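Local atomic coordinates of CaaX farnesyltransferase alpha subunit Ram2 (Aspergillus fumigatus, PDB entry 4L9P), a protein that forms, with the beta subunit Ram1, a protein farnesyltransferase that probably attaches isoprenoid groups to the cysteine of CaaX-ended proteins. Residues A[260-265]-A[307-312]; A[205-210]-A[242-247]. The protein carries 1 engineered substitution. All blocks are in the same frame, centred on the assembly; numbering follows the deposited sequence.

Interaction 1: residues A[260-265]-A[307-312]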
loop_
_atom_site.group_PDB
_atom_site.type_symbol
_atom_site.label_atom_id
_atom_site.label_comp_id
_atom_site.label_asym_id
_atom_site.label_seq_id
_atom_site.Cartn_x
_atom_site.Cartn_y
_atom_site.Cartn_z
ATOM N N SER A 260 -3.566 -18.599 -6.652
ATOM C CA SER A 260 -4.433 -17.684 -7.434
ATOM C C SER A 260 -5.750 -18.291 -7.942
ATOM O O SER A 260 -6.782 -17.689 -7.736
ATOM C CB SER A 260 -3.649 -17.050 -8.601
ATOM O OG SER A 260 -2.590 -16.227 -8.090
ATOM N N PRO A 261 -5.716 -19.476 -8.603
ATOM C CA PRO A 261 -6.994 -20.037 -9.094
ATOM C C PRO A 261 -7.905 -20.496 -7.953
ATOM O O PRO A 261 -9.105 -20.483 -8.149
ATOM C CB PRO A 261 -6.573 -21.261 -9.936
ATOM C CG PRO A 261 -5.178 -21.647 -9.397
ATOM C CD PRO A 261 -4.558 -20.244 -9.127
ATOM N N TRP A 262 -7.351 -20.901 -6.810
ATOM C CA TRP A 262 -8.203 -21.267 -5.671
ATOM C C TRP A 262 -8.931 -20.025 -5.173
ATOM O O TRP A 262 -10.135 -20.071 -4.864
ATOM C CB TRP A 262 -7.381 -21.876 -4.533
ATOM C CG TRP A 262 -6.831 -23.242 -4.846
ATOM C CD1 TRP A 262 -5.569 -23.528 -5.262
ATOM C CD2 TRP A 262 -7.488 -24.499 -4.652
ATOM N NE1 TRP A 262 -5.393 -24.907 -5.372
ATOM C CE2 TRP A 262 -6.567 -25.519 -5.021
ATOM C CE3 TRP A 262 -8.783 -24.873 -4.222
ATOM C CZ2 TRP A 262 -6.890 -26.902 -4.932
ATOM C CZ3 TRP A 262 -9.119 -26.257 -4.183
ATOM C CH2 TRP A 262 -8.157 -27.239 -4.502
ATOM N N SER A 263 -8.211 -18.903 -5.069
ATOM C CA SER A 263 -8.843 -17.656 -4.623
ATOM C C SER A 263 -9.865 -17.197 -5.668
ATOM O O SER A 263 -10.931 -16.707 -5.319
ATOM C CB SER A 263 -7.793 -16.583 -4.402
ATOM O OG SER A 263 -6.887 -17.009 -3.369
ATOM N N TYR A 264 -9.540 -17.334 -6.943
ATOM C CA TYR A 264 -10.488 -16.934 -7.996
ATOM C C TYR A 264 -11.766 -17.781 -7.857
ATOM O O TYR A 264 -12.892 -17.244 -7.872
ATOM C CB TYR A 264 -9.818 -17.145 -9.349
ATOM C CG TYR A 264 -10.681 -16.770 -10.506
ATOM C CD1 TYR A 264 -10.822 -15.413 -10.855
ATOM C CD2 TYR A 264 -11.379 -17.732 -11.242
ATOM C CE1 TYR A 264 -11.634 -15.052 -11.913
ATOM C CE2 TYR A 264 -12.216 -17.383 -12.330
ATOM C CZ TYR A 264 -12.334 -16.039 -12.646
ATOM O OH TYR A 264 -13.151 -15.631 -13.690
ATOM N N ALA A 265 -11.628 -19.085 -7.660
ATOM C CA ALA A 265 -12.821 -19.938 -7.523
ATOM C C ALA A 265 -13.663 -19.583 -6.308
ATOM O O ALA A 265 -14.897 -19.576 -6.384
ATOM C CB ALA A 265 -12.434 -21.442 -7.463
ATOM N N ILE A 307 -6.555 -28.210 1.575
ATOM C CA ILE A 307 -6.811 -28.446 3.004
ATOM C C ILE A 307 -7.615 -27.275 3.573
ATOM O O ILE A 307 -8.595 -27.490 4.344
ATOM C CB ILE A 307 -5.486 -28.591 3.806
ATOM C CG1 ILE A 307 -4.633 -29.739 3.261
ATOM C CG2 ILE A 307 -5.737 -28.769 5.309
ATOM C CD1 ILE A 307 -3.295 -29.827 3.957
ATOM N N GLU A 308 -7.259 -26.021 3.216
ATOM C CA GLU A 308 -8.021 -24.885 3.748
ATOM C C GLU A 308 -9.452 -24.885 3.222
ATOM O O GLU A 308 -10.407 -24.554 3.942
ATOM C CB GLU A 308 -7.338 -23.617 3.316
ATOM C CG GLU A 308 -8.018 -22.381 3.918
ATOM C CD GLU A 308 -7.334 -21.146 3.395
ATOM O OE1 GLU A 308 -6.603 -21.282 2.360
ATOM O OE2 GLU A 308 -7.507 -20.051 3.978
ATOM N N TRP A 309 -9.613 -25.298 1.965
ATOM C CA TRP A 309 -10.952 -25.402 1.385
ATOM C C TRP A 309 -11.798 -26.390 2.182
ATOM O O TRP A 309 -12.962 -26.098 2.542
ATOM C CB TRP A 309 -10.839 -25.878 -0.062
ATOM C CG TRP A 309 -12.080 -25.693 -0.854
ATOM C CD1 TRP A 309 -13.233 -26.412 -0.765
ATOM C CD2 TRP A 309 -12.290 -24.703 -1.860
ATOM N NE1 TRP A 309 -14.153 -25.932 -1.681
ATOM C CE2 TRP A 309 -13.597 -24.871 -2.353
ATOM C CE3 TRP A 309 -11.478 -23.678 -2.398
ATOM C CZ2 TRP A 309 -14.119 -24.060 -3.364
ATOM C CZ3 TRP A 309 -11.991 -22.870 -3.411
ATOM C CH2 TRP A 309 -13.296 -23.065 -3.883
ATOM N N LEU A 310 -11.211 -27.560 2.460
ATOM C CA LEU A 310 -11.921 -28.570 3.269
ATOM C C LEU A 310 -12.250 -28.057 4.682
ATOM O O LEU A 310 -13.330 -28.343 5.199
ATOM C CB LEU A 310 -11.120 -29.882 3.323
ATOM C CG LEU A 310 -11.094 -30.562 1.954
ATOM C CD1 LEU A 310 -10.095 -31.717 1.897
ATOM C CD2 LEU A 310 -12.492 -30.976 1.430
ATOM N N ALA A 311 -11.347 -27.303 5.307
ATOM C CA ALA A 311 -11.621 -26.815 6.639
ATOM C C ALA A 311 -12.869 -25.960 6.579
ATOM O O ALA A 311 -13.713 -26.027 7.457
ATOM C CB ALA A 311 -10.463 -25.997 7.129
ATOM N N ASP A 312 -12.956 -25.094 5.556
ATOM C CA ASP A 312 -14.129 -24.227 5.441
ATOM C C ASP A 312 -15.414 -24.986 5.122
ATOM O O ASP A 312 -16.483 -24.654 5.682
ATOM C CB ASP A 312 -13.909 -23.116 4.406
ATOM C CG ASP A 312 -12.884 -22.099 4.861
ATOM O OD1 ASP A 312 -12.621 -21.964 6.084
ATOM O OD2 ASP A 312 -12.345 -21.392 3.996
#
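In the all-helical solenoid of the prenyltransferase alpha subunit, Trp262 of helix 259-272 and Trp309 of helix 304-317 reach across to each other and meet between these two helices. Their six-membered rings carry most of the contact, with CE3 of Trp262 lying 3.5 Å from CE3 of Trp309. The rings cross at 59° between planes, with their centroids 5.6 Å apart. Seen from Trp262, its partner arrives at the ring edge, close to the plane of the indole.

The two side chains get there differently. Trp309 starts out facing helix 259-272, and with CG trans to the backbone N (chi1 -165°) its benzo ring extends far enough to meet the main chain of that helix: CZ3 of Trp309 is 3.7 Å from the carbonyl O of Trp262, which sits at the ring's edge in its plane. One turn further on, CB of Ala265 packs 4.0 Å from CH2 of Trp309, a small methyl against the far end of the indole. Trp262 leaves its helix less directly, and the end of its side chain swings nearer to helix 304-317.

Both indole nitrogens are satisfied by main-chain carbonyls outside the two segments, NE1 of Trp262 by Pro256 O and NE1 of Trp309 by Leu276 O. These bonds should limit rotation of the buried rings. Trp309 is also stacked on Trp279, while the ring of Trp262 meets that of His305. What results is an apolar, tryptophan-rich contact spanning 8.6 Å between the CA atoms of Trp262 and Trp309, a piece of the helix-to-helix packing within the alpha-helical solenoid of the prenyltransferase alpha subunit.

Interaction 2: residues A[205-210]-A[242-247]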
loop_
_atom_site.group_PDB
_atom_site.type_symbol
_atom_site.label_atom_id
_atom_site.label_comp_id
_atom_site.label_asym_id
_atom_site.label_seq_id
_atom_site.Cartn_x
_atom_site.Cartn_y
_atom_site.Cartn_z
ATOM N N MET A 205 -12.508 -9.269 -13.092
ATOM C CA MET A 205 -13.194 -8.079 -13.560
ATOM C C MET A 205 -13.959 -8.354 -14.864
ATOM O O MET A 205 -15.146 -7.961 -15.019
ATOM C CB MET A 205 -12.189 -7.007 -13.817
ATOM C CG MET A 205 -12.849 -5.686 -14.195
ATOM S SD MET A 205 -12.381 -5.168 -15.820
ATOM C CE MET A 205 -11.092 -6.130 -16.329
ATOM N N LEU A 206 -13.309 -9.043 -15.806
ATOM C CA LEU A 206 -13.965 -9.263 -17.119
ATOM C C LEU A 206 -15.204 -10.091 -16.917
ATOM O O LEU A 206 -16.214 -9.851 -17.600
ATOM C CB LEU A 206 -13.016 -10.041 -18.039
ATOM C CG LEU A 206 -11.755 -9.288 -18.467
ATOM C CD1 LEU A 206 -10.854 -10.206 -19.299
ATOM C CD2 LEU A 206 -12.074 -7.986 -19.239
ATOM N N ARG A 207 -15.152 -11.098 -16.052
ATOM C CA ARG A 207 -16.264 -12.052 -15.955
ATOM C C ARG A 207 -17.339 -11.679 -14.939
ATOM O O ARG A 207 -18.536 -11.947 -15.182
ATOM C CB ARG A 207 -15.736 -13.449 -15.651
ATOM C CG ARG A 207 -14.854 -14.040 -16.788
ATOM C CD ARG A 207 -15.715 -14.361 -17.970
ATOM N NE ARG A 207 -15.081 -15.297 -18.885
ATOM C CZ ARG A 207 -14.999 -15.081 -20.198
ATOM N NH1 ARG A 207 -15.398 -13.894 -20.701
ATOM N NH2 ARG A 207 -14.463 -16.014 -20.978
ATOM N N PHE A 208 -16.919 -11.072 -13.828
ATOM C CA PHE A 208 -17.784 -10.912 -12.663
ATOM C C PHE A 208 -17.790 -9.510 -12.170
ATOM O O PHE A 208 -18.556 -9.211 -11.260
ATOM C CB PHE A 208 -17.394 -11.925 -11.555
ATOM C CG PHE A 208 -17.588 -13.326 -11.993
ATOM C CD1 PHE A 208 -18.872 -13.802 -12.147
ATOM C CD2 PHE A 208 -16.506 -14.119 -12.378
ATOM C CE1 PHE A 208 -19.095 -15.077 -12.615
ATOM C CE2 PHE A 208 -16.709 -15.423 -12.813
ATOM C CZ PHE A 208 -18.029 -15.886 -12.953
ATOM N N GLY A 209 -16.978 -8.625 -12.744
ATOM C CA GLY A 209 -16.973 -7.254 -12.240
ATOM C C GLY A 209 -18.208 -6.448 -12.597
ATOM O O GLY A 209 -18.827 -6.685 -13.634
ATOM N N PRO A 210 -18.611 -5.496 -11.747
ATOM C CA PRO A 210 -19.833 -4.726 -12.067
ATOM C C PRO A 210 -19.658 -3.863 -13.311
ATOM O O PRO A 210 -18.599 -3.284 -13.528
ATOM C CB PRO A 210 -20.047 -3.844 -10.822
ATOM C CG PRO A 210 -18.981 -4.237 -9.834
ATOM C CD PRO A 210 -18.046 -5.236 -10.419
ATOM N N ASP A 242 -20.465 -22.129 -14.272
ATOM C CA ASP A 242 -19.907 -23.472 -14.443
ATOM C C ASP A 242 -18.630 -23.490 -15.294
ATOM O O ASP A 242 -17.666 -24.180 -14.965
ATOM C CB ASP A 242 -20.908 -24.401 -15.170
ATOM C CG ASP A 242 -22.147 -24.707 -14.362
ATOM O OD1 ASP A 242 -22.155 -24.457 -13.133
ATOM O OD2 ASP A 242 -23.123 -25.236 -14.996
ATOM N N SER A 243 -18.624 -22.730 -16.397
ATOM C CA SER A 243 -17.476 -22.651 -17.280
ATOM C C SER A 243 -16.244 -22.087 -16.544
ATOM O O SER A 243 -15.120 -22.587 -16.673
ATOM C CB SER A 243 -17.839 -21.731 -18.470
ATOM O OG SER A 243 -16.724 -21.504 -19.318
ATOM N N GLU A 244 -16.446 -21.054 -15.748
ATOM C CA GLU A 244 -15.311 -20.447 -15.038
ATOM C C GLU A 244 -14.771 -21.343 -13.938
ATOM O O GLU A 244 -13.572 -21.367 -13.678
ATOM C CB GLU A 244 -15.766 -19.105 -14.458
ATOM C CG GLU A 244 -15.912 -18.062 -15.565
ATOM C CD GLU A 244 -14.591 -17.750 -16.244
ATOM O OE1 GLU A 244 -13.606 -17.479 -15.517
ATOM O OE2 GLU A 244 -14.538 -17.742 -17.508
ATOM N N LEU A 245 -15.671 -22.077 -13.292
ATOM C CA LEU A 245 -15.208 -23.064 -12.310
ATOM C C LEU A 245 -14.440 -24.215 -12.970
ATOM O O LEU A 245 -13.423 -24.694 -12.425
ATOM C CB LEU A 245 -16.390 -23.561 -11.462
ATOM C CG LEU A 245 -17.041 -22.520 -10.565
ATOM C CD1 LEU A 245 -18.296 -23.114 -9.973
ATOM C CD2 LEU A 245 -16.065 -22.054 -9.444
ATOM N N GLN A 246 -14.920 -24.677 -14.135
ATOM C CA GLN A 246 -14.183 -25.725 -14.806
ATOM C C GLN A 246 -12.811 -25.236 -15.244
ATOM O O GLN A 246 -11.794 -25.968 -15.120
ATOM C CB GLN A 246 -14.997 -26.212 -16.037
ATOM C CG GLN A 246 -14.345 -27.317 -16.821
ATOM C CD GLN A 246 -15.288 -27.825 -17.919
ATOM O OE1 GLN A 246 -15.337 -27.266 -19.022
ATOM N NE2 GLN A 246 -16.058 -28.873 -17.608
ATOM N N TYR A 247 -12.751 -23.992 -15.740
ATOM C CA TYR A 247 -11.473 -23.423 -16.147
ATOM C C TYR A 247 -10.497 -23.392 -14.948
ATOM O O TYR A 247 -9.299 -23.772 -15.032
ATOM C CB TYR A 247 -11.668 -22.011 -16.705
ATOM C CG TYR A 247 -10.375 -21.306 -17.062
ATOM C CD1 TYR A 247 -9.777 -21.507 -18.318
ATOM C CD2 TYR A 247 -9.773 -20.416 -16.166
ATOM C CE1 TYR A 247 -8.616 -20.863 -18.657
ATOM C CE2 TYR A 247 -8.599 -19.788 -16.470
ATOM C CZ TYR A 247 -8.019 -20.003 -17.711
ATOM O OH TYR A 247 -6.874 -19.331 -18.021
#
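A salt bridge from Arg207 to the buried Glu244 joins the C-terminal end of helix 197-208 to helix 238-254 in the alpha-helical solenoid. NE of Arg207 donates to OE2 of Glu244 at 2.9 Å, with an N-H...O angle of 160°. The oxygen lies almost in the guanidinium plane, yet the donor comes from above the carboxylate, whose plane is turned 82° from that of the guanidinium. Bends at chi2 in both chains fold their ends into this crossing, and CG of Arg207 lies alongside the carboxylate, 3.8 Å from CD of Glu244.

The carboxylate has further polar partners. OE1 of Glu244 forms a salt bridge with NE of Arg203 and is hydrogen-bonded to OH of Tyr264 on helix 259-272. With an arginine at each oxygen, the buried carboxylate would probably be kept ionised.

Apolar packing completes the contact. Phe208, the last residue of its helix, lies against the aliphatic part of Glu244, and its ring also touches Tyr264 and Val268. At the phenyl ring, CE2 of Phe208 rests 3.9 Å from CG of Glu244.

Overall arrangement
From the N terminus, helix 197-208 comes first; interaction 2 ties its end to helix 238-254, closing a mostly non-helical connection of 31 residues. The chain then turns directly into helix 259-272, and interaction 1 joins that helix to 304-317 across another 41 residues. The two closures neither nest nor cross but follow in series, their centres about 16 Å apart. They still touch: Tyr264 of segment 260-265 reaches into interaction 2, and the carbonyl O of Ala265 packs 4.1 Å from CD2 of Leu245. Together they link four long helices in the C-terminal half of the alpha subunit.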